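Long-range contacts in threonine synthase (PDB 4F4F), which probably catalyses the pyridoxal-phosphate-dependent conversion of O-phospho-L-homoserine and water into L-threonine and phosphate, the last step of threonine biosynthesis: residues T309-M313 / P390-I394; Y386-P390 / D422-A426; I282-N286 / I394-V398. All blocks are in the same frame, centred on the assembly; numbering follows the deposited sequence.

Interaction 1 of 3, residues T309-M313 / P390-I394; sequences TSPSM and PHSAI. With PLP (pyridoxal-5'-phosphate), chain C.
The imidazole of H391 lies between protein and cofactor while its NE2 accepts a backbone hydrogen bond. Over one face stands S310 CA, and over the opposite face the methyl C2A of PLP, both offset toward the ring's rim. This is the cofactor pocket of a fold-type II PLP enzyme; S312, M313 and H391 all line it. The hydrogen bond from S312 N to H391 NE2 measures 3.1 Å and is moderately bent, with an N-H...N angle of 144°. Its donor nevertheless lies nearly in the ring plane, and ND1 is held by D389 OD1, so the imidazole is bonded at both nitrogens and its rotation is fixed. The packing fits this orientation: S310 CB makes a CH-pi contact 3.8 Å from the centroid of the H391 ring, and M313 SD approaches the edge of that ring 4.8 Å from its centroid, a Met-aromatic contact. H391 CG turns away from its own carbonyl carbon (chi1 -54°), carrying the ring between loop and cofactor; H391 CB and PLP N1 are 3.7 Å apart.

At the first turn of the helix beginning at P390, carbon packs tightly against two oxygens of the loop. T309 O sits 3.1 Å from P390 CG. I394 CD1 comes within 3.0 Å of S310 OG, which is hydrogen-bonded to N286 ND2. The bend of M313 at chi3 (53°) brings its methyl tip to tip with I394 in a purely apolar touch, CE to CG2 being 3.9 Å, and the closest protein-cofactor approach across this contact is S312 CB to PLP C3, 3.3 Å.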
loop_
_atom_site.group_PDB
_atom_site.type_symbol
_atom_site.label_atom_id
_atom_site.label_comp_id
_atom_site.label_asym_id
_atom_site.label_seq_id
_atom_site.Cartn_x
_atom_site.Cartn_y
_atom_site.Cartn_z
ATOM N N THR A 309 0.631 -18.324 -3.775
ATOM C CA THR A 309 1.644 -17.764 -4.652
ATOM C C THR A 309 1.557 -16.241 -4.729
ATOM O O THR A 309 2.342 -15.618 -5.424
ATOM C CB THR A 309 1.559 -18.373 -6.075
ATOM O OG1 THR A 309 0.210 -18.300 -6.552
ATOM C CG2 THR A 309 2.060 -19.897 -6.074
ATOM N N SER A 310 0.612 -15.637 -4.006
ATOM C CA SER A 310 0.520 -14.184 -3.920
ATOM C C SER A 310 0.680 -13.753 -2.450
ATOM O O SER A 310 -0.279 -13.228 -1.852
ATOM C CB SER A 310 -0.807 -13.692 -4.509
ATOM O OG SER A 310 -1.918 -14.481 -4.118
ATOM N N PRO A 311 1.890 -13.961 -1.865
ATOM C CA PRO A 311 2.065 -13.792 -0.414
ATOM C C PRO A 311 1.746 -12.403 0.136
ATOM O O PRO A 311 1.357 -12.292 1.299
ATOM C CB PRO A 311 3.552 -14.114 -0.188
ATOM C CG PRO A 311 4.196 -13.807 -1.486
ATOM C CD PRO A 311 3.175 -14.290 -2.503
ATOM N N SER A 312 1.869 -11.348 -0.667
ATOM C CA SER A 312 1.515 -10.000 -0.160
ATOM C C SER A 312 -0.004 -9.816 0.078
ATOM O O SER A 312 -0.438 -8.823 0.647
ATOM C CB SER A 312 2.027 -8.903 -1.092
ATOM O OG SER A 312 3.441 -9.004 -1.275
ATOM N N MET A 313 -0.802 -10.782 -0.366
ATOM C CA MET A 313 -2.231 -10.772 -0.137
ATOM C C MET A 313 -2.664 -11.890 0.822
ATOM O O MET A 313 -3.851 -12.143 1.002
ATOM C CB MET A 313 -2.959 -10.861 -1.488
ATOM C CG MET A 313 -2.777 -9.623 -2.348
ATOM S SD MET A 313 -3.107 -9.943 -4.100
ATOM C CE MET A 313 -4.743 -10.682 -4.039
ATOM N N PRO A 390 1.966 -13.082 -10.031
ATOM C CA PRO A 390 0.743 -13.732 -9.509
ATOM C C PRO A 390 -0.300 -12.786 -8.892
ATOM O O PRO A 390 -1.478 -12.953 -9.149
ATOM C CB PRO A 390 1.269 -14.716 -8.464
ATOM C CG PRO A 390 2.719 -14.437 -8.297
ATOM C CD PRO A 390 3.198 -13.627 -9.438
ATOM N N HIS A 391 0.134 -11.784 -8.132
ATOM C CA HIS A 391 -0.797 -10.829 -7.553
ATOM C C HIS A 391 -1.573 -10.132 -8.675
ATOM O O HIS A 391 -2.806 -10.018 -8.634
ATOM C CB HIS A 391 -0.075 -9.780 -6.694
ATOM C CG HIS A 391 0.823 -10.343 -5.616
ATOM N ND1 HIS A 391 2.087 -10.767 -5.855
ATOM C CD2 HIS A 391 0.610 -10.508 -4.255
ATOM C CE1 HIS A 391 2.644 -11.172 -4.707
ATOM N NE2 HIS A 391 1.731 -11.027 -3.727
ATOM N N SER A 392 -0.856 -9.668 -9.688
ATOM C CA SER A 392 -1.475 -8.976 -10.811
ATOM C C SER A 392 -2.382 -9.884 -11.628
ATOM O O SER A 392 -3.448 -9.468 -12.077
ATOM C CB SER A 392 -0.401 -8.392 -11.715
ATOM O OG SER A 392 0.510 -7.588 -10.971
ATOM N N ALA A 393 -1.987 -11.142 -11.768
ATOM C CA ALA A 393 -2.818 -12.105 -12.462
ATOM C C ALA A 393 -4.130 -12.353 -11.723
ATOM O O ALA A 393 -5.158 -12.571 -12.358
ATOM C CB ALA A 393 -2.058 -13.405 -12.697
ATOM N N ILE A 394 -4.095 -12.356 -10.386
ATOM C CA ILE A 394 -5.326 -12.390 -9.596
ATOM C C ILE A 394 -6.255 -11.276 -10.015
ATOM O O ILE A 394 -7.424 -11.511 -10.303
ATOM C CB ILE A 394 -5.051 -12.395 -8.069
ATOM C CG1 ILE A 394 -4.397 -13.747 -7.718
ATOM C CG2 ILE A 394 -6.353 -12.201 -7.268
ATOM C CD1 ILE A 394 -3.926 -13.946 -6.276
HETATM N N1 PLP C . -0.083 -6.877 -4.398
HETATM C C2 PLP C . 1.244 -6.675 -4.045
HETATM C C2A PLP C . 2.415 -7.015 -4.940
HETATM C C3 PLP C . 1.558 -6.066 -2.721
HETATM O O3 PLP C . 2.877 -5.855 -2.371
HETATM C C4 PLP C . 0.390 -5.731 -1.828
HETATM C C4A PLP C . 0.560 -5.107 -0.480
HETATM C C5 PLP C . -0.991 -5.980 -2.312
HETATM C C6 PLP C . -1.140 -6.540 -3.603
HETATM C C5A PLP C . -2.186 -5.586 -1.420
HETATM O O4P PLP C . -2.299 -4.125 -1.159
HETATM P P PLP C . -3.316 -3.412 -0.080
HETATM O O1P PLP C . -4.691 -3.985 -0.386
HETATM O O2P PLP C . -2.762 -3.834 1.266
HETATM O O3P PLP C . -3.241 -1.912 -0.274
#

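Interaction 2 of 3, residues Y386-P390 / D422-A426; sequences YLLDP and DAVKA
L387 extends CG anti to its backbone N (chi1 -173°), and V424 places CG1 anti to its own N (chi1 174°), so the two side chains reach toward each other tip to tip. The evidence is the separation of L387 CD1 from V424 CG1, 3.6 Å, the shortest approach in this contact. No hydrogen bond crosses between the segments; a connecting loop simply packs against a helix, with V424 supplying most of the helical surface. Its second branch covers the backbone: V424 CG2 lies 3.8 Å from L388 O and 4.0 Å from D389 CA. L388 O is buried there without any polar partner in the model. One residue on, the P390 ring meets V424 roughly at a right angle, CD being 4.0 Å from V424 CG2, while P390 CG rests 3.9 Å from A423 CB.

D389 turns its CB away from helix 421-428; its carboxylate is the N-cap of helix 390-402, where it caps a backbone N in the first turn, and OD2 is also hydrogen-bonded to S392 OG.

In the fold, the segment 386-390 is the link between helices 370-384 and 390-402. L388 faces both, packing on V380 of the former and on A393 and V396 of the latter, whereas helix 421-428 covers L387 and P390; beyond them, the hydroxyl of Y386 bonds E107 at the end of strand 103-107.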
loop_
_atom_site.group_PDB
_atom_site.type_symbol
_atom_site.label_atom_id
_atom_site.label_comp_id
_atom_site.label_asym_id
_atom_site.label_seq_id
_atom_site.Cartn_x
_atom_site.Cartn_y
_atom_site.Cartn_z
ATOM N N TYR A 386 2.193 -10.855 -22.916
ATOM C CA TYR A 386 2.329 -10.075 -21.717
ATOM C C TYR A 386 2.465 -10.940 -20.455
ATOM O O TYR A 386 1.659 -11.819 -20.194
ATOM C CB TYR A 386 1.151 -9.075 -21.575
ATOM C CG TYR A 386 1.331 -8.119 -20.447
ATOM C CD1 TYR A 386 2.122 -6.984 -20.587
ATOM C CD2 TYR A 386 0.758 -8.351 -19.207
ATOM C CE1 TYR A 386 2.328 -6.104 -19.541
ATOM C CE2 TYR A 386 0.998 -7.486 -18.137
ATOM C CZ TYR A 386 1.775 -6.362 -18.320
ATOM O OH TYR A 386 1.999 -5.497 -17.264
ATOM N N LEU A 387 3.506 -10.664 -19.663
ATOM C CA LEU A 387 3.854 -11.495 -18.533
ATOM C C LEU A 387 3.401 -10.840 -17.217
ATOM O O LEU A 387 3.884 -9.774 -16.861
ATOM C CB LEU A 387 5.360 -11.702 -18.491
ATOM C CG LEU A 387 5.819 -12.708 -17.443
ATOM C CD1 LEU A 387 5.275 -14.124 -17.702
ATOM C CD2 LEU A 387 7.344 -12.687 -17.414
ATOM N N LEU A 388 2.497 -11.507 -16.499
ATOM C CA LEU A 388 2.022 -11.067 -15.185
ATOM C C LEU A 388 2.710 -11.808 -14.025
ATOM O O LEU A 388 2.975 -13.014 -14.086
ATOM C CB LEU A 388 0.516 -11.338 -15.056
ATOM C CG LEU A 388 -0.430 -10.571 -15.972
ATOM C CD1 LEU A 388 -1.618 -11.428 -16.397
ATOM C CD2 LEU A 388 -0.862 -9.253 -15.303
ATOM N N ASP A 389 2.909 -11.077 -12.935
ATOM C CA ASP A 389 3.208 -11.686 -11.653
ATOM C C ASP A 389 1.884 -12.292 -11.103
ATOM O O ASP A 389 0.781 -12.027 -11.630
ATOM C CB ASP A 389 3.858 -10.660 -10.687
ATOM C CG ASP A 389 2.937 -10.243 -9.564
ATOM O OD1 ASP A 389 3.140 -10.705 -8.432
ATOM O OD2 ASP A 389 1.999 -9.464 -9.821
ATOM N N PRO A 390 1.966 -13.082 -10.031
ATOM C CA PRO A 390 0.743 -13.732 -9.509
ATOM C C PRO A 390 -0.300 -12.786 -8.892
ATOM O O PRO A 390 -1.478 -12.953 -9.149
ATOM C CB PRO A 390 1.269 -14.716 -8.464
ATOM C CG PRO A 390 2.719 -14.437 -8.297
ATOM C CD PRO A 390 3.198 -13.627 -9.438
ATOM N N ASP A 422 9.461 -17.752 -9.002
ATOM C CA ASP A 422 9.108 -19.186 -8.849
ATOM C C ASP A 422 7.693 -19.473 -9.360
ATOM O O ASP A 422 7.445 -20.446 -10.109
ATOM C CB ASP A 422 9.183 -19.651 -7.383
ATOM C CG ASP A 422 10.609 -19.780 -6.862
ATOM O OD1 ASP A 422 11.566 -19.643 -7.639
ATOM O OD2 ASP A 422 10.757 -20.035 -5.644
ATOM N N ALA A 423 6.763 -18.650 -8.909
ATOM C CA ALA A 423 5.372 -18.834 -9.256
ATOM C C ALA A 423 5.177 -18.571 -10.748
ATOM O O ALA A 423 4.431 -19.273 -11.399
ATOM C CB ALA A 423 4.506 -17.906 -8.442
ATOM N N VAL A 424 5.866 -17.575 -11.287
ATOM C CA VAL A 424 5.699 -17.221 -12.706
ATOM C C VAL A 424 6.243 -18.385 -13.545
ATOM O O VAL A 424 5.591 -18.828 -14.485
ATOM C CB VAL A 424 6.399 -15.899 -13.072
ATOM C CG1 VAL A 424 6.342 -15.635 -14.572
ATOM C CG2 VAL A 424 5.785 -14.738 -12.298
ATOM N N LYS A 425 7.412 -18.894 -13.174
ATOM C CA LYS A 425 8.042 -20.015 -13.899
ATOM C C LYS A 425 7.150 -21.257 -13.868
ATOM O O LYS A 425 6.935 -21.933 -14.918
ATOM C CB LYS A 425 9.429 -20.326 -13.292
ATOM C CG LYS A 425 10.140 -21.567 -13.846
ATOM C CD LYS A 425 11.099 -21.203 -14.978
ATOM C CE LYS A 425 11.704 -22.412 -15.673
ATOM N NZ LYS A 425 13.094 -22.739 -15.222
ATOM N N ALA A 426 6.656 -21.573 -12.668
ATOM C CA ALA A 426 5.725 -22.693 -12.476
ATOM C C ALA A 426 4.488 -22.525 -13.367
ATOM O O ALA A 426 4.020 -23.477 -13.950
ATOM C CB ALA A 426 5.315 -22.826 -11.005
#

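Interaction 3 of 3, residues I282-N286 / I394-V398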
loop_
_atom_site.group_PDB
_atom_site.type_symbol
_atom_site.label_atom_id
_atom_site.label_comp_id
_atom_site.label_asym_id
_atom_site.label_seq_id
_atom_site.Cartn_x
_atom_site.Cartn_y
_atom_site.Cartn_z
ATOM N N ILE A 282 -13.437 -3.246 -7.863
ATOM C CA ILE A 282 -13.525 -4.705 -7.679
ATOM C C ILE A 282 -12.342 -5.144 -6.842
ATOM O O ILE A 282 -11.169 -4.865 -7.178
ATOM C CB ILE A 282 -13.557 -5.447 -9.038
ATOM C CG1 ILE A 282 -14.711 -4.921 -9.901
ATOM C CG2 ILE A 282 -13.689 -6.950 -8.811
ATOM C CD1 ILE A 282 -14.879 -5.611 -11.262
ATOM N N ILE A 283 -12.652 -5.815 -5.738
ATOM C CA ILE A 283 -11.676 -6.359 -4.823
ATOM C C ILE A 283 -11.283 -7.720 -5.352
ATOM O O ILE A 283 -12.160 -8.579 -5.552
ATOM C CB ILE A 283 -12.291 -6.535 -3.394
ATOM C CG1 ILE A 283 -12.867 -5.201 -2.839
ATOM C CG2 ILE A 283 -11.280 -7.190 -2.462
ATOM C CD1 ILE A 283 -13.963 -5.343 -1.777
ATOM N N ALA A 284 -9.995 -7.958 -5.555
ATOM C CA ALA A 284 -9.531 -9.267 -6.014
ATOM C C ALA A 284 -8.668 -9.902 -4.912
ATOM O O ALA A 284 -7.683 -9.303 -4.462
ATOM C CB ALA A 284 -8.732 -9.137 -7.315
ATOM N N THR A 285 -9.048 -11.107 -4.480
ATOM C CA THR A 285 -8.402 -11.751 -3.359
ATOM C C THR A 285 -7.802 -13.077 -3.838
ATOM O O THR A 285 -8.197 -13.624 -4.875
ATOM C CB THR A 285 -9.398 -12.060 -2.201
ATOM O OG1 THR A 285 -10.113 -13.294 -2.485
ATOM C CG2 THR A 285 -10.367 -10.873 -1.984
ATOM N N ASN A 286 -6.851 -13.574 -3.063
ATOM C CA ASN A 286 -6.409 -14.948 -3.170
ATOM C C ASN A 286 -7.285 -15.864 -2.298
ATOM O O ASN A 286 -8.376 -15.448 -1.878
ATOM C CB ASN A 286 -4.871 -15.078 -2.974
ATOM C CG ASN A 286 -4.379 -14.832 -1.545
ATOM O OD1 ASN A 286 -5.072 -15.078 -0.555
ATOM N ND2 ASN A 286 -3.123 -14.386 -1.443
ATOM N N ILE A 394 -4.095 -12.356 -10.386
ATOM C CA ILE A 394 -5.326 -12.390 -9.596
ATOM C C ILE A 394 -6.255 -11.276 -10.015
ATOM O O ILE A 394 -7.424 -11.511 -10.303
ATOM C CB ILE A 394 -5.051 -12.395 -8.069
ATOM C CG1 ILE A 394 -4.397 -13.747 -7.718
ATOM C CG2 ILE A 394 -6.353 -12.201 -7.268
ATOM C CD1 ILE A 394 -3.926 -13.946 -6.276
ATOM N N GLY A 395 -5.742 -10.058 -10.062
ATOM C CA GLY A 395 -6.500 -8.946 -10.597
ATOM C C GLY A 395 -7.146 -9.182 -11.949
ATOM O O GLY A 395 -8.326 -8.855 -12.141
ATOM N N VAL A 396 -6.394 -9.716 -12.902
ATOM C CA VAL A 396 -6.940 -9.961 -14.257
ATOM C C VAL A 396 -8.029 -11.034 -14.214
ATOM O O VAL A 396 -9.120 -10.845 -14.733
ATOM C CB VAL A 396 -5.846 -10.323 -15.286
ATOM C CG1 VAL A 396 -6.462 -10.686 -16.627
ATOM C CG2 VAL A 396 -4.844 -9.179 -15.457
ATOM N N LYS A 397 -7.764 -12.146 -13.551
ATOM C CA LYS A 397 -8.773 -13.197 -13.426
ATOM C C LYS A 397 -10.117 -12.647 -12.878
ATOM O O LYS A 397 -11.208 -12.884 -13.448
ATOM C CB LYS A 397 -8.249 -14.319 -12.517
ATOM C CG LYS A 397 -9.153 -15.530 -12.424
ATOM C CD LYS A 397 -10.232 -15.467 -11.368
ATOM C CE LYS A 397 -10.846 -16.854 -11.164
ATOM N NZ LYS A 397 -11.858 -16.872 -10.076
ATOM N N VAL A 398 -10.036 -11.948 -11.755
ATOM C CA VAL A 398 -11.244 -11.467 -11.077
ATOM C C VAL A 398 -11.924 -10.357 -11.898
ATOM O O VAL A 398 -13.160 -10.290 -11.975
ATOM C CB VAL A 398 -10.909 -10.987 -9.640
ATOM C CG1 VAL A 398 -12.094 -10.271 -8.976
ATOM C CG2 VAL A 398 -10.415 -12.143 -8.779
#
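V398 CB sits 3.7 Å from A284 CB, and from there the valine forks over the strand. Its CG2 stays beside A284 CB, while CG1, anti to the backbone N (chi1 171°), reaches I282, ending 3.7 Å from I282 CG2 and 3.8 Å from I283 O. The arrangement is a helix laid on the sheet of an alpha/beta PLP-enzyme fold: strand 278-285, paired with strands 253-258 and 363-367, carries the helix 390-402 on the side to which I282 and A284 turn. The short axes approach to 7.7 Å at an angle of 124°. Small residues mark the closest backbone passage, A284 CB lying 4.0 Å from G395 CA.

One turn earlier, I394 covers the strand's end. Its CG2 is tight against the backbone, 3.3 Å from T285 O, and its CD1 meets N286 CB at 3.6 Å. All residues in touch are buried, and no hydrogen bond crosses; methyl groups pack on each other and on the strand's carbonyl oxygens. Two hydrogen bonds brace the strand's exit: N286 OD1 bonds N288 N, and T285, whose CB faces away from the helix, donates OG1 to a lone pair of N286 O at 2.8 Å.

Overall arrangement
From the N terminus, strand 278-285 comes first; interaction 3 joins its end to the helix 390-402 and closes the longest of the three loops. Interaction 1 closes a shorter loop within that span, from the pocket loop 309-313 to the start of the same helix, and the two contacts share I394. Interaction 2 begins at 386-390 and ends at 422-426, beyond the ends of the others; it crosses interaction 3 and shares P390 with interaction 1. Direct packing joins neighbours, T309 CB to A423 CB and L388 CD2 to V396 CG2. Together the contacts tie sheet, cofactor loop and helix 421-428 to helix 390-402 and its lead-in.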